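Local coordinates for DNAation factor-related protein 4 (Drosophila melanogaster, PDB 5XPC) that probably acts as a DNA-cutting nuclease in apoptosis, its CIDE domain, the part held here, forming higher-order assemblies important for DNA fragmentation, at residues T15-T20 with L71-G76; Y49-G54 with T82-F87. One frame throughout, in Å; residues are numbered along the deposited sequence.

Contact 1. Residues T15-T20 with L71-G76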
loop_
_atom_site.group_PDB
_atom_site.type_symbol
_atom_site.label_atom_id
_atom_site.label_comp_id
_atom_site.label_asym_id
_atom_site.label_seq_id
_atom_site.Cartn_x
_atom_site.Cartn_y
_atom_site.Cartn_z
ATOM N N THR B 15 2.077 17.723 18.099
ATOM C CA THR B 15 2.230 19.163 18.041
ATOM C C THR B 15 0.884 19.750 17.639
ATOM O O THR B 15 -0.082 19.023 17.378
ATOM C CB THR B 15 3.374 19.545 17.077
ATOM O OG1 THR B 15 3.661 20.946 17.171
ATOM C CG2 THR B 15 3.032 19.149 15.627
ATOM N N ASP B 16 0.801 21.072 17.623
ATOM C CA ASP B 16 -0.424 21.725 17.195
ATOM C C ASP B 16 -0.303 22.104 15.721
ATOM O O ASP B 16 0.710 21.846 15.063
ATOM C CB ASP B 16 -0.758 22.927 18.085
ATOM C CG ASP B 16 0.367 23.947 18.176
ATOM O OD1 ASP B 16 1.306 23.911 17.357
ATOM O OD2 ASP B 16 0.296 24.812 19.077
ATOM N N ASN B 17 -1.364 22.706 15.187
ATOM C CA ASN B 17 -1.396 22.955 13.751
ATOM C C ASN B 17 -0.329 23.960 13.328
ATOM O O ASN B 17 0.134 23.929 12.181
ATOM C CB ASN B 17 -2.786 23.424 13.332
ATOM C CG ASN B 17 -3.047 23.193 11.859
ATOM O OD1 ASN B 17 -2.588 22.200 11.284
ATOM N ND2 ASN B 17 -3.784 24.104 11.239
ATOM N N GLU B 18 0.100 24.828 14.241
ATOM C CA GLU B 18 1.132 25.811 13.940
ATOM C C GLU B 18 2.534 25.343 14.311
ATOM O O GLU B 18 3.496 26.093 14.096
ATOM C CB GLU B 18 0.816 27.128 14.651
ATOM C CG GLU B 18 -0.381 27.844 14.073
ATOM C CD GLU B 18 -0.220 28.103 12.590
ATOM O OE1 GLU B 18 0.871 28.558 12.184
ATOM O OE2 GLU B 18 -1.169 27.832 11.826
ATOM N N ARG B 19 2.675 24.130 14.853
ATOM C CA ARG B 19 3.977 23.577 15.227
ATOM C C ARG B 19 4.697 24.482 16.229
ATOM O O ARG B 19 5.914 24.660 16.168
ATOM C CB ARG B 19 4.850 23.326 13.992
ATOM C CG ARG B 19 4.553 22.031 13.236
ATOM C CD ARG B 19 3.248 22.100 12.433
ATOM N NE ARG B 19 3.132 20.980 11.493
ATOM C CZ ARG B 19 2.054 20.721 10.756
ATOM N NH1 ARG B 19 0.977 21.495 10.848
ATOM N NH2 ARG B 19 2.045 19.680 9.932
ATOM N N THR B 20 3.934 25.055 17.163
ATOM C CA THR B 20 4.491 26.028 18.103
ATOM C C THR B 20 5.236 25.349 19.242
ATOM O O THR B 20 6.270 25.850 19.697
ATOM C CB THR B 20 3.389 26.906 18.695
ATOM O OG1 THR B 20 2.512 26.094 19.491
ATOM C CG2 THR B 20 2.601 27.628 17.602
ATOM N N LEU B 71 3.948 11.155 14.096
ATOM C CA LEU B 71 3.658 12.539 14.455
ATOM C C LEU B 71 2.185 12.865 14.221
ATOM O O LEU B 71 1.664 12.656 13.118
ATOM C CB LEU B 71 4.522 13.506 13.641
ATOM C CG LEU B 71 4.158 14.988 13.811
ATOM C CD1 LEU B 71 4.319 15.436 15.269
ATOM C CD2 LEU B 71 4.995 15.877 12.882
ATOM N N PHE B 72 1.532 13.414 15.252
ATOM C CA PHE B 72 0.134 13.819 15.207
ATOM C C PHE B 72 0.004 15.323 15.403
ATOM O O PHE B 72 0.791 15.939 16.130
ATOM C CB PHE B 72 -0.700 13.104 16.291
ATOM C CG PHE B 72 -0.609 11.604 16.234
ATOM C CD1 PHE B 72 -1.294 10.898 15.263
ATOM C CD2 PHE B 72 0.155 10.904 17.156
ATOM C CE1 PHE B 72 -1.201 9.503 15.194
ATOM C CE2 PHE B 72 0.250 9.518 17.095
ATOM C CZ PHE B 72 -0.434 8.821 16.114
ATOM N N ILE B 73 -0.999 15.906 14.742
ATOM C CA ILE B 73 -1.510 17.234 15.065
ATOM C C ILE B 73 -2.716 17.058 15.976
ATOM O O ILE B 73 -3.653 16.317 15.637
ATOM C CB ILE B 73 -1.918 18.007 13.798
ATOM C CG1 ILE B 73 -0.797 17.975 12.756
ATOM C CG2 ILE B 73 -2.355 19.440 14.164
ATOM C CD1 ILE B 73 0.470 18.624 13.224
ATOM N N VAL B 74 -2.717 17.733 17.123
ATOM C CA VAL B 74 -3.904 17.772 17.972
ATOM C C VAL B 74 -4.678 19.042 17.648
ATOM O O VAL B 74 -4.093 20.129 17.532
ATOM C CB VAL B 74 -3.552 17.682 19.468
ATOM C CG1 VAL B 74 -2.661 18.844 19.915
ATOM C CG2 VAL B 74 -4.841 17.602 20.310
ATOM N N SER B 75 -5.988 18.904 17.473
ATOM C CA SER B 75 -6.821 20.019 17.042
ATOM C C SER B 75 -8.258 19.741 17.452
ATOM O O SER B 75 -8.589 18.654 17.928
ATOM C CB SER B 75 -6.720 20.221 15.528
ATOM O OG SER B 75 -7.463 21.343 15.111
ATOM N N GLY B 76 -9.119 20.736 17.243
ATOM C CA GLY B 76 -10.532 20.561 17.454
ATOM C C GLY B 76 -11.160 19.588 16.476
ATOM O O GLY B 76 -10.481 18.839 15.769
HETATM O O HOH W 1 -3.969 22.883 16.669
#
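Two backbone hydrogen bonds join the end of strand 10-15 to strand 71-75 in parallel register, with T15 straddling I73. T15 N gives to F72 O at 3.0 Å and T15 O receives V74 N at 2.9 Å, both nearly along their C=O axes, and the CA-H of I73 also points at T15 O. One step on, the pairing is continued through water 1, which accepts from N17 N and donates to V74 O.

Apolar contact centres on I73, whose two branches part company. Its CG1 branch, folded beside the backbone N (chi1 -50°), carries CD1 alongside T15 CG2 at 3.6 Å and under the R19 guanidinium, where the methyl sits over the centre of one face, 3.6 Å from R19 CZ. Its CG2 meets the N17 backbone, 3.6 Å from N17 N. The L71 side chain crosses T15 obliquely, CD1 against CG2, while T15 OG1, anti to its own N, turns to R21 O.

Polar bonds inside 15-20 shape the turn. D16 grips T20 with both syn lone pairs: OD1 takes T20 N and OD2 takes T20 OG1 at 2.6 Å. R19, its chain bent at chi2 (74°), returns NH1 to N17 O at 2.9 Å; the oxygen lies in the guanidinium plane, while NH1 approaches from above the carbonyl plane. R19 NH2 reaches T82 O and D84.

Here a type I turn, D16 to R19, leads from the first strand of the ubiquitin-like CIDE-N fold toward strand 22-27, just where the two central strands, 10-15 and 71-75, run parallel.

Contact 2. Residues Y49-G54 with T82-F87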
loop_
_atom_site.group_PDB
_atom_site.type_symbol
_atom_site.label_atom_id
_atom_site.label_comp_id
_atom_site.label_asym_id
_atom_site.label_seq_id
_atom_site.Cartn_x
_atom_site.Cartn_y
_atom_site.Cartn_z
ATOM N N TYR B 49 -4.805 13.945 14.533
ATOM C CA TYR B 49 -4.767 13.806 13.086
ATOM C C TYR B 49 -3.334 13.536 12.667
ATOM O O TYR B 49 -2.405 14.104 13.244
ATOM C CB TYR B 49 -5.252 15.072 12.392
ATOM C CG TYR B 49 -6.632 15.526 12.819
ATOM C CD1 TYR B 49 -6.814 16.231 13.999
ATOM C CD2 TYR B 49 -7.748 15.253 12.032
ATOM C CE1 TYR B 49 -8.101 16.666 14.394
ATOM C CE2 TYR B 49 -9.028 15.681 12.410
ATOM C CZ TYR B 49 -9.196 16.379 13.592
ATOM O OH TYR B 49 -10.464 16.810 13.978
ATOM N N LEU B 50 -3.157 12.705 11.645
ATOM C CA LEU B 50 -1.818 12.475 11.109
ATOM C C LEU B 50 -1.264 13.766 10.516
ATOM O O LEU B 50 -1.922 14.416 9.704
ATOM C CB LEU B 50 -1.864 11.389 10.035
ATOM C CG LEU B 50 -2.215 9.975 10.491
ATOM C CD1 LEU B 50 -2.219 9.051 9.281
ATOM C CD2 LEU B 50 -1.193 9.497 11.517
ATOM N N ALA B 51 -0.040 14.138 10.916
ATOM C CA ALA B 51 0.590 15.307 10.303
ATOM C C ALA B 51 0.899 15.071 8.827
ATOM O O ALA B 51 0.953 16.030 8.046
ATOM C CB ALA B 51 1.875 15.682 11.054
ATOM N N SER B 52 1.083 13.809 8.426
ATOM C CA SER B 52 1.433 13.505 7.039
ATOM C C SER B 52 0.319 13.897 6.074
ATOM O O SER B 52 0.563 14.591 5.083
ATOM C CB SER B 52 1.760 12.021 6.892
ATOM O OG SER B 52 0.669 11.230 7.316
ATOM N N ASP B 53 -0.917 13.453 6.338
ATOM C CA ASP B 53 -2.001 13.688 5.395
ATOM C C ASP B 53 -3.289 14.205 6.025
ATOM O O ASP B 53 -4.282 14.365 5.310
ATOM C CB ASP B 53 -2.303 12.404 4.603
ATOM C CG ASP B 53 -2.668 11.232 5.501
ATOM O OD1 ASP B 53 -2.951 11.458 6.697
ATOM O OD2 ASP B 53 -2.679 10.079 5.012
ATOM N N GLY B 54 -3.310 14.459 7.330
ATOM C CA GLY B 54 -4.478 15.051 7.952
ATOM C C GLY B 54 -5.598 14.090 8.283
ATOM O O GLY B 54 -6.668 14.537 8.705
ATOM N N THR B 82 -3.016 21.516 8.549
ATOM C CA THR B 82 -1.978 21.729 7.554
ATOM C C THR B 82 -1.037 20.534 7.590
ATOM O O THR B 82 -0.439 20.246 8.633
ATOM C CB THR B 82 -1.225 23.025 7.851
ATOM O OG1 THR B 82 -2.166 24.074 8.108
ATOM C CG2 THR B 82 -0.352 23.426 6.677
ATOM N N THR B 83 -0.933 19.821 6.474
ATOM C CA THR B 83 -0.036 18.673 6.396
ATOM C C THR B 83 1.423 19.120 6.501
ATOM O O THR B 83 1.752 20.301 6.346
ATOM C CB THR B 83 -0.244 17.916 5.086
ATOM O OG1 THR B 83 0.063 18.785 3.987
ATOM C CG2 THR B 83 -1.693 17.437 4.965
ATOM N N ASP B 84 2.301 18.152 6.778
ATOM C CA ASP B 84 3.740 18.424 6.795
ATOM C C ASP B 84 4.195 19.091 5.501
ATOM O O ASP B 84 4.920 20.093 5.524
ATOM C CB ASP B 84 4.527 17.128 7.014
ATOM C CG ASP B 84 4.499 16.654 8.453
ATOM O OD1 ASP B 84 4.194 17.469 9.351
ATOM O OD2 ASP B 84 4.801 15.462 8.686
ATOM N N ALA B 85 3.777 18.539 4.359
ATOM C CA ALA B 85 4.177 19.091 3.069
ATOM C C ALA B 85 3.705 20.534 2.916
ATOM O O ALA B 85 4.482 21.411 2.521
ATOM C CB ALA B 85 3.632 18.221 1.938
ATOM N N ASP B 86 2.433 20.802 3.229
ATOM C CA ASP B 86 1.921 22.162 3.091
ATOM C C ASP B 86 2.591 23.113 4.075
ATOM O O ASP B 86 2.870 24.267 3.735
ATOM C CB ASP B 86 0.406 22.184 3.281
ATOM C CG ASP B 86 -0.329 21.519 2.143
ATOM O OD1 ASP B 86 0.276 21.349 1.064
ATOM O OD2 ASP B 86 -1.511 21.164 2.331
ATOM N N PHE B 87 2.859 22.649 5.298
ATOM C CA PHE B 87 3.471 23.522 6.294
ATOM C C PHE B 87 4.908 23.866 5.922
ATOM O O PHE B 87 5.323 25.025 6.037
ATOM C CB PHE B 87 3.414 22.866 7.672
ATOM C CG PHE B 87 3.890 23.756 8.786
ATOM C CD1 PHE B 87 3.036 24.687 9.358
ATOM C CD2 PHE B 87 5.190 23.660 9.267
ATOM C CE1 PHE B 87 3.472 25.513 10.386
ATOM C CE2 PHE B 87 5.630 24.483 10.296
ATOM C CZ PHE B 87 4.769 25.407 10.855
HETATM O O HOH W 2 2.567 15.868 4.020
#
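Beyond strand 47-50 the backbone turns back on itself, G54 N bonding to L50 O at 2.8 Å, and the bend brings the carbonyl of A51 up to the first turn of helix 84-92. D84 N donates to A51 O at 2.8 Å, from above the carbonyl plane, and the CA-H of T83 leans on the same oxygen. Water 2 makes a second bridge, donating to S52 O at 2.6 Å and accepting from A85 N, so D84 N reaches the loop directly and A85 N through a water.

T83 divides its side chain between helix and loop. OG1, held between the backbone N and the carbonyl carbon (chi1 62°), accepts D86 N at 3.2 Å as the N-cap bond. CB rests on S52 O at 3.4 Å, and CG2, anti to the carbonyl carbon, lies over the D53-G54 peptide, 3.8 Å from D53 C. G54 leaves the bend in a left-handed conformation (phi 81°), readily adopted by glycine.

D84 folds its carboxylate beside its own backbone N (chi1 -76°), placing OD1 3.4 Å from the A51 methyl. This is packing only; the charge of OD1 is paired with R19 in a salt bridge. The carboxylate lies at the helix N-terminus, where the helix dipole would probably favour its charged form. D53 OD2 forms a salt bridge with K13 NZ of the third subunit, so the bend also takes part in a contact between subunits.

Seen whole, this is the N-capped last helix of this construct, 84-92, docked by its first turn against the loop after edge strand 47-50 of the ubiquitin-like CIDE-N domain.

How the contacts relate
The centres of contacts 1 and 2 lie 9 Å apart, and the two share one sheet: strands 71-75 and 47-50 are antiparallel neighbours, with I73 N bonded to Y49 O at 2.7 Å. Y49 OH probably also bonds to G76 O, at 2.7 Å. The turn 15-20 also reaches the helix start: R19 NH2 comes within 3.5 Å of T83 C, the R19 guanidinium makes a cation-pi contact with F87, and N17 OD1 receives T82 N. The loop that follows strand 47-50 and the 15-20 turn thus both bond to residues 82-87. Across subunits, L71 of contact 1 packs on F55 of the second copy, whereas contact 2 meets the third.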